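Local atomic coordinates of NAD nucleotidase (Haemophilus influenzae, PDB entry 3ZTV), a protein that degrades NAD to adenosine and nicotinamide riboside in the periplasm, as a zinc-dependent 5'-nucleotidase that also cleaves the pyrophosphate of dinucleotides. Residues L16-H21 with G44-V49; N50-K55 with I290-M295; M90-F95 with A337-L342; L239-I244 with E263-S268; L76-T79 with A85-A88. All blocks are in the same frame, centred on the assembly; numbering follows the deposited sequence.

Interaction 1 of 5, residues L16-H21 with G44-V49. With ZN (zinc ion), chain C.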
# COMPACT_ATOMS: atom_id res chain seq x y z
N LEU A 16 -20.17 -22.44 -8.18
CA LEU A 16 -21.57 -22.01 -8.02
C LEU A 16 -21.55 -20.89 -6.99
O LEU A 16 -21.03 -21.09 -5.89
CB LEU A 16 -22.43 -23.17 -7.53
CG LEU A 16 -22.53 -24.36 -8.48
CD1 LEU A 16 -23.12 -25.59 -7.78
CD2 LEU A 16 -23.38 -23.99 -9.70
N HIS A 17 -22.07 -19.72 -7.34
CA HIS A 17 -21.85 -18.57 -6.47
C HIS A 17 -23.00 -17.56 -6.46
O HIS A 17 -23.74 -17.40 -7.44
CB HIS A 17 -20.53 -17.88 -6.86
CG HIS A 17 -20.58 -17.21 -8.19
ND1 HIS A 17 -20.45 -17.87 -9.39
CD2 HIS A 17 -20.73 -15.90 -8.50
CE1 HIS A 17 -20.53 -17.00 -10.38
NE2 HIS A 17 -20.70 -15.80 -9.87
N ILE A 18 -23.15 -16.91 -5.31
CA ILE A 18 -24.01 -15.73 -5.17
C ILE A 18 -23.24 -14.62 -4.45
O ILE A 18 -22.14 -14.85 -3.90
CB ILE A 18 -25.34 -16.01 -4.39
CG1 ILE A 18 -25.13 -16.18 -2.88
CG2 ILE A 18 -26.06 -17.22 -4.95
CD1 ILE A 18 -26.44 -16.10 -2.07
N ASN A 19 -23.82 -13.41 -4.41
CA ASN A 19 -23.19 -12.30 -3.71
C ASN A 19 -24.24 -11.25 -3.38
O ASN A 19 -25.25 -11.15 -4.08
CB ASN A 19 -22.10 -11.65 -4.57
CG ASN A 19 -22.65 -11.11 -5.87
OD1 ASN A 19 -22.96 -9.91 -6.00
ND2 ASN A 19 -22.78 -11.98 -6.86
N ASP A 20 -24.01 -10.49 -2.32
CA ASP A 20 -24.79 -9.29 -2.05
C ASP A 20 -26.29 -9.58 -1.92
O ASP A 20 -27.15 -8.85 -2.46
CB ASP A 20 -24.54 -8.23 -3.13
CG ASP A 20 -23.12 -7.70 -3.09
OD1 ASP A 20 -22.83 -6.75 -2.31
OD2 ASP A 20 -22.26 -8.23 -3.83
N HIS A 21 -26.62 -10.64 -1.22
CA HIS A 21 -28.05 -10.91 -1.01
C HIS A 21 -28.73 -9.89 -0.08
O HIS A 21 -29.95 -9.71 -0.18
CB HIS A 21 -28.36 -12.39 -0.68
CG HIS A 21 -28.29 -12.76 0.77
ND1 HIS A 21 -27.16 -13.32 1.35
CD2 HIS A 21 -29.25 -12.76 1.74
CE1 HIS A 21 -27.41 -13.60 2.61
NE2 HIS A 21 -28.67 -13.28 2.87
N GLY A 44 -35.85 -14.15 -7.43
CA GLY A 44 -35.01 -14.31 -6.27
C GLY A 44 -35.65 -14.96 -5.06
O GLY A 44 -36.60 -15.74 -5.17
N GLY A 45 -35.10 -14.62 -3.89
CA GLY A 45 -35.49 -15.25 -2.65
C GLY A 45 -34.56 -16.41 -2.33
O GLY A 45 -34.06 -17.09 -3.23
N PHE A 46 -34.32 -16.64 -1.04
CA PHE A 46 -33.36 -17.66 -0.65
C PHE A 46 -33.86 -19.09 -0.81
O PHE A 46 -33.04 -20.01 -0.90
CB PHE A 46 -32.81 -17.42 0.76
CG PHE A 46 -31.30 -17.43 0.81
CD1 PHE A 46 -30.60 -18.63 0.92
CD2 PHE A 46 -30.58 -16.24 0.74
CE1 PHE A 46 -29.22 -18.64 0.96
CE2 PHE A 46 -29.19 -16.26 0.77
CZ PHE A 46 -28.52 -17.46 0.89
N SER A 47 -35.17 -19.31 -0.86
CA SER A 47 -35.65 -20.66 -1.13
C SER A 47 -35.23 -21.10 -2.53
O SER A 47 -34.74 -22.22 -2.71
CB SER A 47 -37.17 -20.74 -0.98
OG SER A 47 -37.61 -22.06 -1.23
N ALA A 48 -35.40 -20.22 -3.51
CA ALA A 48 -34.93 -20.50 -4.87
C ALA A 48 -33.41 -20.66 -4.92
O ALA A 48 -32.91 -21.55 -5.61
CB ALA A 48 -35.40 -19.41 -5.83
N VAL A 49 -32.67 -19.80 -4.21
CA VAL A 49 -31.21 -19.91 -4.19
C VAL A 49 -30.78 -21.30 -3.73
O VAL A 49 -30.01 -21.99 -4.41
CB VAL A 49 -30.55 -18.83 -3.30
CG1 VAL A 49 -29.10 -19.18 -3.02
CG2 VAL A 49 -30.64 -17.46 -3.95
ZN ZN C . -23.73 -5.09 -1.65
O HOH W 1 -22.24 -3.68 -1.79
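I18 and V49 face each other with their CA atoms 8.4 Å apart, and H21 and F46 do so at nearly the same spacing, where the loop that follows strand 11-18 passes the start of helix 46-59. This loop carries the D-x-H metal motif of the calcineurin-like phosphoesterase fold: D20 and H22 bind zinc, and H21 between them turns to the helix instead. The contact exemplifies packing directly beside zinc-binding residues. Its main element is an edge-to-face pair, with ring centroids 4.8 Å apart and planes at 71°. H21 CG lies between the backbone N and the carbonyl carbon (chi1 87°), which brings one face of the imidazole against the edge of the phenyl. Both ring nitrogens are hydrogen-bonded, ND1 with H67 NE2 and NE2 with D86 OD1, which fixes the turn of the ring. Beside the rings, I18 CD1 meets F46 CZ at 3.9 Å and I18 CG2 meets V49 CG1 at 4.1 Å. One residue before H21, D20 OD1 binds zinc at 2.0 Å, in company with D70, H22 and a water. At the ring pair, F46 CE2 stands 3.5 Å above the imidazole plane of H21, over its centre.

Interaction 2 of 5, residues N50-K55 with I290-M295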
# COMPACT_ATOMS: atom_id res chain seq x y z
N ASN A 50 -31.28 -21.71 -2.57
CA ASN A 50 -30.85 -22.99 -2.02
C ASN A 50 -31.30 -24.18 -2.86
O ASN A 50 -30.54 -25.13 -3.04
CB ASN A 50 -31.28 -23.12 -0.55
CG ASN A 50 -30.41 -22.27 0.38
OD1 ASN A 50 -29.34 -21.81 0.01
ND2 ASN A 50 -30.89 -22.07 1.60
N ALA A 51 -32.52 -24.12 -3.38
CA ALA A 51 -33.00 -25.18 -4.26
C ALA A 51 -32.12 -25.31 -5.50
O ALA A 51 -31.74 -26.41 -5.89
CB ALA A 51 -34.45 -24.91 -4.67
N LYS A 52 -31.79 -24.18 -6.13
CA LYS A 52 -30.96 -24.22 -7.33
C LYS A 52 -29.53 -24.69 -7.03
O LYS A 52 -28.97 -25.50 -7.78
CB LYS A 52 -30.97 -22.86 -8.05
CG LYS A 52 -30.19 -22.85 -9.36
CD LYS A 52 -31.07 -23.06 -10.58
CE LYS A 52 -31.63 -24.47 -10.66
NZ LYS A 52 -32.23 -24.75 -12.01
N LEU A 53 -28.93 -24.18 -5.96
CA LEU A 53 -27.61 -24.66 -5.55
C LEU A 53 -27.63 -26.16 -5.28
O LEU A 53 -26.72 -26.89 -5.70
CB LEU A 53 -27.10 -23.90 -4.32
CG LEU A 53 -26.70 -22.43 -4.51
CD1 LEU A 53 -26.41 -21.80 -3.15
CD2 LEU A 53 -25.50 -22.30 -5.44
N ASN A 54 -28.66 -26.64 -4.59
CA ASN A 54 -28.75 -28.05 -4.26
C ASN A 54 -28.84 -28.91 -5.51
O ASN A 54 -28.18 -29.95 -5.61
CB ASN A 54 -29.94 -28.33 -3.34
CG ASN A 54 -29.69 -27.89 -1.91
OD1 ASN A 54 -28.55 -27.63 -1.53
ND2 ASN A 54 -30.75 -27.84 -1.10
N LYS A 55 -29.65 -28.49 -6.47
CA LYS A 55 -29.80 -29.27 -7.69
C LYS A 55 -28.55 -29.23 -8.56
O LYS A 55 -28.14 -30.25 -9.12
CB LYS A 55 -31.02 -28.79 -8.48
CG LYS A 55 -32.32 -29.19 -7.81
CD LYS A 55 -33.53 -28.83 -8.65
CE LYS A 55 -33.91 -27.37 -8.47
NZ LYS A 55 -35.27 -27.10 -9.04
N ILE A 290 -23.10 -20.19 -17.20
CA ILE A 290 -24.52 -19.87 -17.15
C ILE A 290 -24.84 -19.00 -15.94
O ILE A 290 -24.65 -19.43 -14.79
CB ILE A 290 -25.39 -21.13 -17.05
CG1 ILE A 290 -24.98 -22.16 -18.10
CG2 ILE A 290 -26.87 -20.77 -17.18
CD1 ILE A 290 -25.61 -23.54 -17.87
N PRO A 291 -25.29 -17.77 -16.17
CA PRO A 291 -25.86 -16.98 -15.07
C PRO A 291 -27.35 -17.29 -14.91
O PRO A 291 -28.17 -16.82 -15.72
CB PRO A 291 -25.65 -15.54 -15.54
CG PRO A 291 -25.71 -15.63 -17.04
CD PRO A 291 -25.26 -17.01 -17.44
N HIS A 292 -27.71 -18.09 -13.91
CA HIS A 292 -29.11 -18.49 -13.73
C HIS A 292 -29.92 -17.42 -13.00
O HIS A 292 -29.70 -17.18 -11.81
CB HIS A 292 -29.21 -19.76 -12.89
CG HIS A 292 -28.57 -20.97 -13.51
ND1 HIS A 292 -27.27 -21.35 -13.28
CD2 HIS A 292 -29.10 -21.91 -14.34
CE1 HIS A 292 -27.01 -22.46 -13.96
NE2 HIS A 292 -28.10 -22.82 -14.60
N VAL A 293 -30.87 -16.80 -13.70
CA VAL A 293 -31.80 -15.88 -13.05
C VAL A 293 -32.97 -16.67 -12.47
O VAL A 293 -33.65 -17.42 -13.18
CB VAL A 293 -32.32 -14.81 -14.02
CG1 VAL A 293 -33.39 -13.95 -13.36
CG2 VAL A 293 -31.18 -13.94 -14.49
N LEU A 294 -33.19 -16.51 -11.17
CA LEU A 294 -34.22 -17.25 -10.44
C LEU A 294 -35.52 -16.48 -10.52
O LEU A 294 -35.63 -15.38 -9.99
CB LEU A 294 -33.78 -17.41 -8.98
CG LEU A 294 -32.37 -17.99 -8.79
CD1 LEU A 294 -31.97 -17.93 -7.33
CD2 LEU A 294 -32.29 -19.42 -9.33
N MET A 295 -36.53 -17.06 -11.18
CA MET A 295 -37.76 -16.33 -11.48
C MET A 295 -39.00 -17.15 -11.15
O MET A 295 -39.02 -18.37 -11.35
CB MET A 295 -37.76 -15.92 -12.95
CG MET A 295 -38.87 -14.94 -13.36
SD MET A 295 -38.74 -14.42 -15.08
CE MET A 295 -37.22 -13.47 -14.98
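K52 of helix 46-59 reaches across to L294 and H292 of strand 284-295, and its chain can be traced atom by atom as an example of how a lysine packs with its carbons and bonds with its ammonium. The closest backbone approach is that of K52 and L294, at 8.3 Å between CA atoms. The first torsion sets CG anti to the backbone N (chi1 -177°), and the chain then bends at chi2 (97°) and again at chi3. K52 CB rests on L294 CD2 at 3.9 Å. K52 CG and CD stay near the same methyl, K52 CG lying 4.0 Å from L294 CD2, so one leucine branch lies against three successive carbons. K52 CD also comes obliquely to the imidazole of H292, 4.4 Å from H292 CG. CE turns off both side chains and carries NZ to a hydrogen bond with S331 OG, to which D334 adds a long, weak ion pair. K52 NZ stays 5.2 Å from H292 NE2. The imidazole is covered on one face by I290 CG2 from its own strand, while its ND1 makes a weak hydrogen bond to V271 O. The contact lies away from the zinc site, where helix 46-59 packs on a large mixed sheet: L294 also touches A48 and V49 of the helix, H292 touches L56, and strands 270-278 and 330-332 flank the strand that carries them.

Interaction 3 of 5, residues M90-F95 with A337-L342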
# COMPACT_ATOMS: atom_id res chain seq x y z
N MET A 90 -28.30 -19.28 5.02
CA MET A 90 -26.96 -19.59 4.50
C MET A 90 -26.51 -20.98 4.93
O MET A 90 -26.00 -21.75 4.11
CB MET A 90 -25.96 -18.53 4.98
CG MET A 90 -26.17 -17.17 4.33
SD MET A 90 -25.25 -15.83 5.13
CE MET A 90 -23.58 -16.10 4.50
N ASN A 91 -26.72 -21.31 6.20
CA ASN A 91 -26.39 -22.64 6.69
C ASN A 91 -27.13 -23.71 5.89
O ASN A 91 -26.55 -24.74 5.54
CB ASN A 91 -26.73 -22.76 8.18
CG ASN A 91 -25.76 -22.02 9.07
OD1 ASN A 91 -24.67 -21.63 8.64
ND2 ASN A 91 -26.13 -21.84 10.33
N ALA A 92 -28.40 -23.44 5.58
CA ALA A 92 -29.23 -24.39 4.84
C ALA A 92 -28.76 -24.59 3.40
O ALA A 92 -29.09 -25.60 2.77
CB ALA A 92 -30.69 -23.96 4.87
N GLY A 93 -28.00 -23.64 2.88
CA GLY A 93 -27.42 -23.75 1.55
C GLY A 93 -26.09 -24.48 1.50
O GLY A 93 -25.58 -24.77 0.42
N ASN A 94 -25.51 -24.76 2.67
CA ASN A 94 -24.24 -25.49 2.73
C ASN A 94 -23.16 -24.94 1.80
O ASN A 94 -22.49 -25.68 1.08
CB ASN A 94 -24.48 -26.99 2.47
CG ASN A 94 -25.27 -27.64 3.58
OD1 ASN A 94 -26.42 -28.04 3.38
ND2 ASN A 94 -24.67 -27.75 4.75
N PHE A 95 -23.01 -23.62 1.82
CA PHE A 95 -21.89 -22.97 1.14
C PHE A 95 -20.56 -23.51 1.66
O PHE A 95 -20.43 -23.82 2.85
CB PHE A 95 -21.94 -21.47 1.40
CG PHE A 95 -23.09 -20.78 0.71
CD1 PHE A 95 -24.34 -20.70 1.30
CD2 PHE A 95 -22.90 -20.22 -0.53
CE1 PHE A 95 -25.39 -20.07 0.64
CE2 PHE A 95 -23.95 -19.59 -1.19
CZ PHE A 95 -25.19 -19.52 -0.60
N ALA A 337 -37.50 -27.26 0.45
CA ALA A 337 -38.40 -27.53 1.57
C ALA A 337 -37.86 -27.01 2.90
O ALA A 337 -38.58 -26.34 3.65
CB ALA A 337 -38.71 -29.03 1.65
N LYS A 338 -36.61 -27.30 3.20
CA LYS A 338 -36.02 -26.83 4.45
C LYS A 338 -36.03 -25.30 4.53
O LYS A 338 -36.40 -24.72 5.55
CB LYS A 338 -34.59 -27.38 4.61
CG LYS A 338 -33.87 -26.88 5.86
CD LYS A 338 -32.71 -27.80 6.24
CE LYS A 338 -31.62 -27.80 5.19
NZ LYS A 338 -30.45 -28.63 5.62
N THR A 339 -35.62 -24.65 3.44
CA THR A 339 -35.54 -23.19 3.43
C THR A 339 -36.94 -22.57 3.49
O THR A 339 -37.12 -21.54 4.14
CB THR A 339 -34.75 -22.68 2.21
OG1 THR A 339 -33.48 -23.33 2.18
CG2 THR A 339 -34.54 -21.18 2.30
N ASP A 340 -37.92 -23.20 2.85
CA ASP A 340 -39.31 -22.76 2.95
C ASP A 340 -39.79 -22.74 4.40
O ASP A 340 -40.49 -21.82 4.83
CB ASP A 340 -40.23 -23.68 2.15
CG ASP A 340 -40.17 -23.44 0.66
OD1 ASP A 340 -39.78 -22.33 0.24
OD2 ASP A 340 -40.57 -24.35 -0.10
N LYS A 341 -39.43 -23.77 5.16
CA LYS A 341 -39.80 -23.86 6.57
C LYS A 341 -39.16 -22.74 7.39
O LYS A 341 -39.82 -22.11 8.22
CB LYS A 341 -39.40 -25.22 7.14
CG LYS A 341 -40.22 -26.39 6.62
CD LYS A 341 -39.69 -27.74 7.12
CE LYS A 341 -38.99 -27.60 8.46
NZ LYS A 341 -39.88 -27.11 9.53
N LEU A 342 -37.88 -22.48 7.15
CA LEU A 342 -37.18 -21.40 7.84
C LEU A 342 -37.81 -20.06 7.53
O LEU A 342 -38.07 -19.26 8.44
CB LEU A 342 -35.69 -21.38 7.47
CG LEU A 342 -34.85 -22.55 7.97
CD1 LEU A 342 -33.47 -22.56 7.32
CD2 LEU A 342 -34.72 -22.50 9.49
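A92 points its methyl group into helix 337-353, where L342, T339 and K338 close round it. The purely apolar part is its contact with L342: CB of A92 meets CD1 of that leucine at 4.0 Å. The lysine is a separate case: CG of K338 is anti to the backbone N (chi1 177°), and a bend at chi3 lays its terminal carbon over the methyl and the carbonyl, K338 CE being 4.0 Å from A92 CB and 4.1 Å from A92 O. With only a methyl to accommodate, the backbones come close, the CA atoms of A92 and T339 being 6.6 Å apart. This is a worked case of a small residue permitting intimate helix-helix packing. The pair joins helix 84-93 of the calcineurin-like phosphoesterase fold to a long helix that follows strand 330-332, the edge of the large mixed sheet; such a helix is consistent with the interdomain helix known in 5'-nucleotidases. The polar part begins at T339, whose OG1 touches A92 CB at 3.9 Å without bonding to it. That hydroxyl is instead hydrogen-bonded to D336 and to N50 ND2, the latter reaching over from helix 46-59. At the C-terminal end of helix 84-93, N94 leaves helical geometry, and its carbonyl O accepts a hydrogen bond from R57 NH1.

Interaction 4 of 5, residues L239-I244 with E263-S268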
# COMPACT_ATOMS: atom_id res chain seq x y z
N LEU A 239 -34.22 -10.02 -22.72
CA LEU A 239 -35.27 -9.70 -21.75
C LEU A 239 -35.11 -8.29 -21.20
O LEU A 239 -35.87 -7.85 -20.33
CB LEU A 239 -35.25 -10.70 -20.61
CG LEU A 239 -35.59 -12.15 -20.92
CD1 LEU A 239 -35.39 -13.02 -19.69
CD2 LEU A 239 -37.02 -12.25 -21.44
N LYS A 240 -34.10 -7.57 -21.70
CA LYS A 240 -33.83 -6.21 -21.25
C LYS A 240 -33.51 -6.13 -19.75
O LYS A 240 -33.78 -5.13 -19.08
CB LYS A 240 -34.96 -5.26 -21.66
CG LYS A 240 -35.13 -5.19 -23.18
CD LYS A 240 -35.95 -3.99 -23.61
CE LYS A 240 -36.17 -4.00 -25.12
NZ LYS A 240 -36.92 -2.81 -25.60
N LEU A 241 -32.92 -7.21 -19.24
CA LEU A 241 -32.29 -7.18 -17.92
C LEU A 241 -31.04 -6.29 -17.97
O LEU A 241 -30.47 -6.08 -19.05
CB LEU A 241 -31.95 -8.60 -17.48
CG LEU A 241 -33.18 -9.45 -17.11
CD1 LEU A 241 -32.86 -10.93 -17.15
CD2 LEU A 241 -33.77 -9.03 -15.77
N PRO A 242 -30.61 -5.76 -16.82
CA PRO A 242 -29.52 -4.78 -16.81
C PRO A 242 -28.13 -5.41 -16.88
O PRO A 242 -27.29 -5.29 -15.96
CB PRO A 242 -29.75 -4.03 -15.49
CG PRO A 242 -30.38 -5.04 -14.61
CD PRO A 242 -31.27 -5.87 -15.51
N VAL A 243 -27.87 -6.08 -17.99
CA VAL A 243 -26.60 -6.77 -18.19
C VAL A 243 -25.46 -5.78 -18.38
O VAL A 243 -25.52 -4.92 -19.26
CB VAL A 243 -26.68 -7.71 -19.41
CG1 VAL A 243 -25.32 -8.36 -19.65
CG2 VAL A 243 -27.75 -8.76 -19.19
N ILE A 244 -24.43 -5.90 -17.56
CA ILE A 244 -23.30 -4.98 -17.60
C ILE A 244 -22.13 -5.56 -18.39
O ILE A 244 -21.51 -4.88 -19.20
CB ILE A 244 -22.83 -4.59 -16.18
CG1 ILE A 244 -23.99 -4.04 -15.36
CG2 ILE A 244 -21.69 -3.57 -16.24
CD1 ILE A 244 -24.69 -2.84 -15.98
N GLU A 263 -19.47 -11.67 -11.44
CA GLU A 263 -20.36 -11.36 -10.32
C GLU A 263 -21.73 -11.97 -10.64
O GLU A 263 -22.00 -12.39 -11.79
CB GLU A 263 -20.47 -9.85 -10.15
CG GLU A 263 -21.09 -9.39 -8.84
CD GLU A 263 -20.87 -7.92 -8.56
OE1 GLU A 263 -20.65 -7.13 -9.49
OE2 GLU A 263 -20.92 -7.53 -7.38
N GLY A 264 -22.60 -12.02 -9.62
CA GLY A 264 -23.92 -12.62 -9.73
C GLY A 264 -25.05 -11.67 -9.37
O GLY A 264 -25.97 -12.01 -8.62
N TRP A 265 -25.00 -10.47 -9.93
CA TRP A 265 -26.05 -9.47 -9.70
C TRP A 265 -26.16 -9.16 -8.20
O TRP A 265 -25.13 -8.87 -7.58
CB TRP A 265 -27.38 -9.92 -10.33
CG TRP A 265 -28.30 -8.80 -10.76
CD1 TRP A 265 -28.05 -7.46 -10.70
CD2 TRP A 265 -29.61 -8.94 -11.33
NE1 TRP A 265 -29.13 -6.76 -11.19
CE2 TRP A 265 -30.10 -7.64 -11.59
CE3 TRP A 265 -30.42 -10.04 -11.64
CZ2 TRP A 265 -31.36 -7.41 -12.14
CZ3 TRP A 265 -31.67 -9.81 -12.19
CH2 TRP A 265 -32.13 -8.51 -12.42
N ALA A 266 -27.35 -9.22 -7.61
CA ALA A 266 -27.52 -9.00 -6.18
C ALA A 266 -28.91 -9.46 -5.74
O ALA A 266 -29.72 -9.91 -6.56
CB ALA A 266 -27.31 -7.52 -5.83
N TYR A 267 -29.17 -9.33 -4.43
CA TYR A 267 -30.52 -9.48 -3.85
C TYR A 267 -31.15 -10.85 -4.14
O TYR A 267 -32.34 -10.94 -4.49
CB TYR A 267 -31.45 -8.34 -4.27
CG TYR A 267 -30.99 -6.94 -3.89
CD1 TYR A 267 -29.98 -6.74 -2.95
CD2 TYR A 267 -31.58 -5.82 -4.45
CE1 TYR A 267 -29.56 -5.45 -2.61
CE2 TYR A 267 -31.19 -4.54 -4.10
CZ TYR A 267 -30.17 -4.36 -3.18
OH TYR A 267 -29.75 -3.09 -2.83
N SER A 268 -30.35 -11.90 -3.97
CA SER A 268 -30.74 -13.30 -4.16
C SER A 268 -31.34 -13.63 -5.54
O SER A 268 -32.07 -14.60 -5.66
CB SER A 268 -31.61 -13.83 -3.00
OG SER A 268 -32.82 -13.11 -2.82
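An inverse gamma turn centred on P242 presents L241 and P242 to W265, which sits in the loop between strands 258-263 and 270-278. The turn follows directly on a Schellman motif at K240 that ends helix 234-238, and it is closed by a hydrogen bond from V243 N to L241 O of 2.8 Å. As an example of proline-aromatic packing the contact is compact. P242 CG comes to 3.6 Å from W265 CZ2, on the six-membered part of the indole, and the adjoining P242 CD touches the same carbon at 3.7 Å. P242 CG also lies 4.0 Å from W265 NE1, so the proline lies along the CZ2-CE2-NE1 side of the indole. L241 CD2 meets W265 CH2 at 3.8 Å. Both side chains cross the indole at about a right angle and come obliquely to its plane. W265 reaches them from a backbone with positive phi (59°), its CG anti to the backbone N (chi1 -152°), which brings the far end of the indole to L241 and P242. This loop lies close to the metal site: the side chain of W265 is about 8 Å from that of D20, a zinc ligand, and about 3 Å from a bound glycerol, probably from the crystallisation liquor. Around the contact, W265 and L241 both rest on L230 of strand 230-232, and L241 also reaches L236 of helix 234-238 and I32 of strand 28-34.

Interaction 5 of 5, residues L76-T79 with A85-A88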
# COMPACT_ATOMS: atom_id res chain seq x y z
N LEU A 76 -35.90 -5.81 6.69
CA LEU A 76 -36.19 -6.08 8.09
C LEU A 76 -35.74 -7.47 8.54
O LEU A 76 -35.67 -7.74 9.74
CB LEU A 76 -37.69 -5.89 8.41
CG LEU A 76 -38.20 -4.44 8.43
CD1 LEU A 76 -39.70 -4.45 8.66
CD2 LEU A 76 -37.50 -3.64 9.51
N TYR A 77 -35.43 -8.35 7.59
CA TYR A 77 -34.89 -9.66 7.97
C TYR A 77 -33.53 -9.54 8.65
O TYR A 77 -33.14 -10.41 9.43
CB TYR A 77 -34.82 -10.61 6.78
CG TYR A 77 -36.15 -11.24 6.43
CD1 TYR A 77 -36.71 -12.23 7.25
CD2 TYR A 77 -36.85 -10.86 5.30
CE1 TYR A 77 -37.94 -12.80 6.93
CE2 TYR A 77 -38.08 -11.43 4.98
CZ TYR A 77 -38.61 -12.41 5.80
OH TYR A 77 -39.84 -12.99 5.51
N PHE A 78 -32.79 -8.46 8.36
CA PHE A 78 -31.60 -8.18 9.15
C PHE A 78 -31.96 -7.48 10.45
O PHE A 78 -31.61 -7.95 11.53
CB PHE A 78 -30.58 -7.31 8.41
CG PHE A 78 -29.45 -6.92 9.30
CD1 PHE A 78 -28.58 -7.87 9.76
CD2 PHE A 78 -29.35 -5.63 9.79
CE1 PHE A 78 -27.56 -7.54 10.63
CE2 PHE A 78 -28.34 -5.29 10.66
CZ PHE A 78 -27.44 -6.25 11.08
N THR A 79 -32.63 -6.34 10.33
CA THR A 79 -32.91 -5.45 11.44
C THR A 79 -33.55 -6.15 12.64
O THR A 79 -33.16 -5.90 13.78
CB THR A 79 -33.83 -4.31 10.98
OG1 THR A 79 -33.30 -3.74 9.77
CG2 THR A 79 -33.96 -3.24 12.05
N ALA A 85 -31.40 -14.71 10.87
CA ALA A 85 -32.19 -15.23 9.76
C ALA A 85 -31.29 -15.50 8.55
O ALA A 85 -31.42 -16.53 7.88
CB ALA A 85 -33.30 -14.26 9.39
N ASP A 86 -30.37 -14.58 8.29
CA ASP A 86 -29.41 -14.74 7.20
C ASP A 86 -28.51 -15.94 7.46
O ASP A 86 -28.27 -16.75 6.57
CB ASP A 86 -28.59 -13.47 7.01
CG ASP A 86 -29.43 -12.34 6.46
OD1 ASP A 86 -29.89 -12.47 5.31
OD2 ASP A 86 -29.64 -11.34 7.17
N ALA A 87 -28.01 -16.07 8.69
CA ALA A 87 -27.18 -17.23 9.03
C ALA A 87 -27.94 -18.54 8.81
O ALA A 87 -27.37 -19.51 8.30
CB ALA A 87 -26.66 -17.13 10.47
N ALA A 88 -29.21 -18.56 9.18
CA ALA A 88 -30.01 -19.77 9.07
C ALA A 88 -30.16 -20.23 7.62
O ALA A 88 -29.99 -21.41 7.30
CB ALA A 88 -31.39 -19.56 9.72
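Y77 and A85 approach most closely through backbone and methyl: Y77 O lies 3.9 Å from A85 CB, and the two CA atoms are 6.4 Å apart. D86, next along helix 84-93, completes the first shell from its carboxylate end. D86 OD2 stands 4.2 Å from F78 CA and 4.3 Å from F78 CB, and meets the phenyl at its edge, near the ring plane. CG of F78 lies anti to the backbone N (chi1 173°), which swings the ring alongside D86. The tyrosine does the reverse: its CB starts toward the helix but the ring leads away, and its OH is hydrogen-bonded to E26.

The second shell explains why the carboxylate sits where it does. OD2 of D86 is hydrogen-bonded to S23 OG, and OD1 to H21, so both oxygens are held by the loop that follows strand 11-18. S23 and I72 also pack on F78, while Y346, K347 and K350 of helix 337-353 cover Y77. D86 thus braces the residues on either side, in sequence, of the zinc ligand H22, whose side chain is about 7 Å away; a zinc ion lies about 12 Å from the D86 side chain, within the calcineurin-like phosphoesterase fold. Helix 76-79 meanwhile touches helices 423-429 and 545-555 through L76 and T79.

The chemistry of the contact is correspondingly divided: between the short helix 76-79 and helix 84-93 it is van der Waals packing, whereas the buried carboxylate has its hydrogen bonds satisfied by H21 and S23, which probably limits its rotation beside the phenyl edge.

Interactions 1, 2 and 5 are buried, whereas interactions 3 and 4 are only partly so, with exposed K338 and P242 at their margins. Helix 46-59 serves both interactions 1 and 2, its first turn meeting the metal-binding loop and its next turn the sheet; helix 84-93 likewise serves interactions 5 and 3. Chemistry follows place: an edge-to-face (T-shaped) ring pair next to the zinc ligands in interaction 1, lysine chain on leucine in interaction 2, methyl-centred helix packing in interaction 3, proline on indole in interaction 4, and methyl-on-carbonyl packing beside a buried carboxylate in interaction 5. Polar bonds tie the contacts together, among them D20 O with Y267 N and S47 OG with D340 OD1.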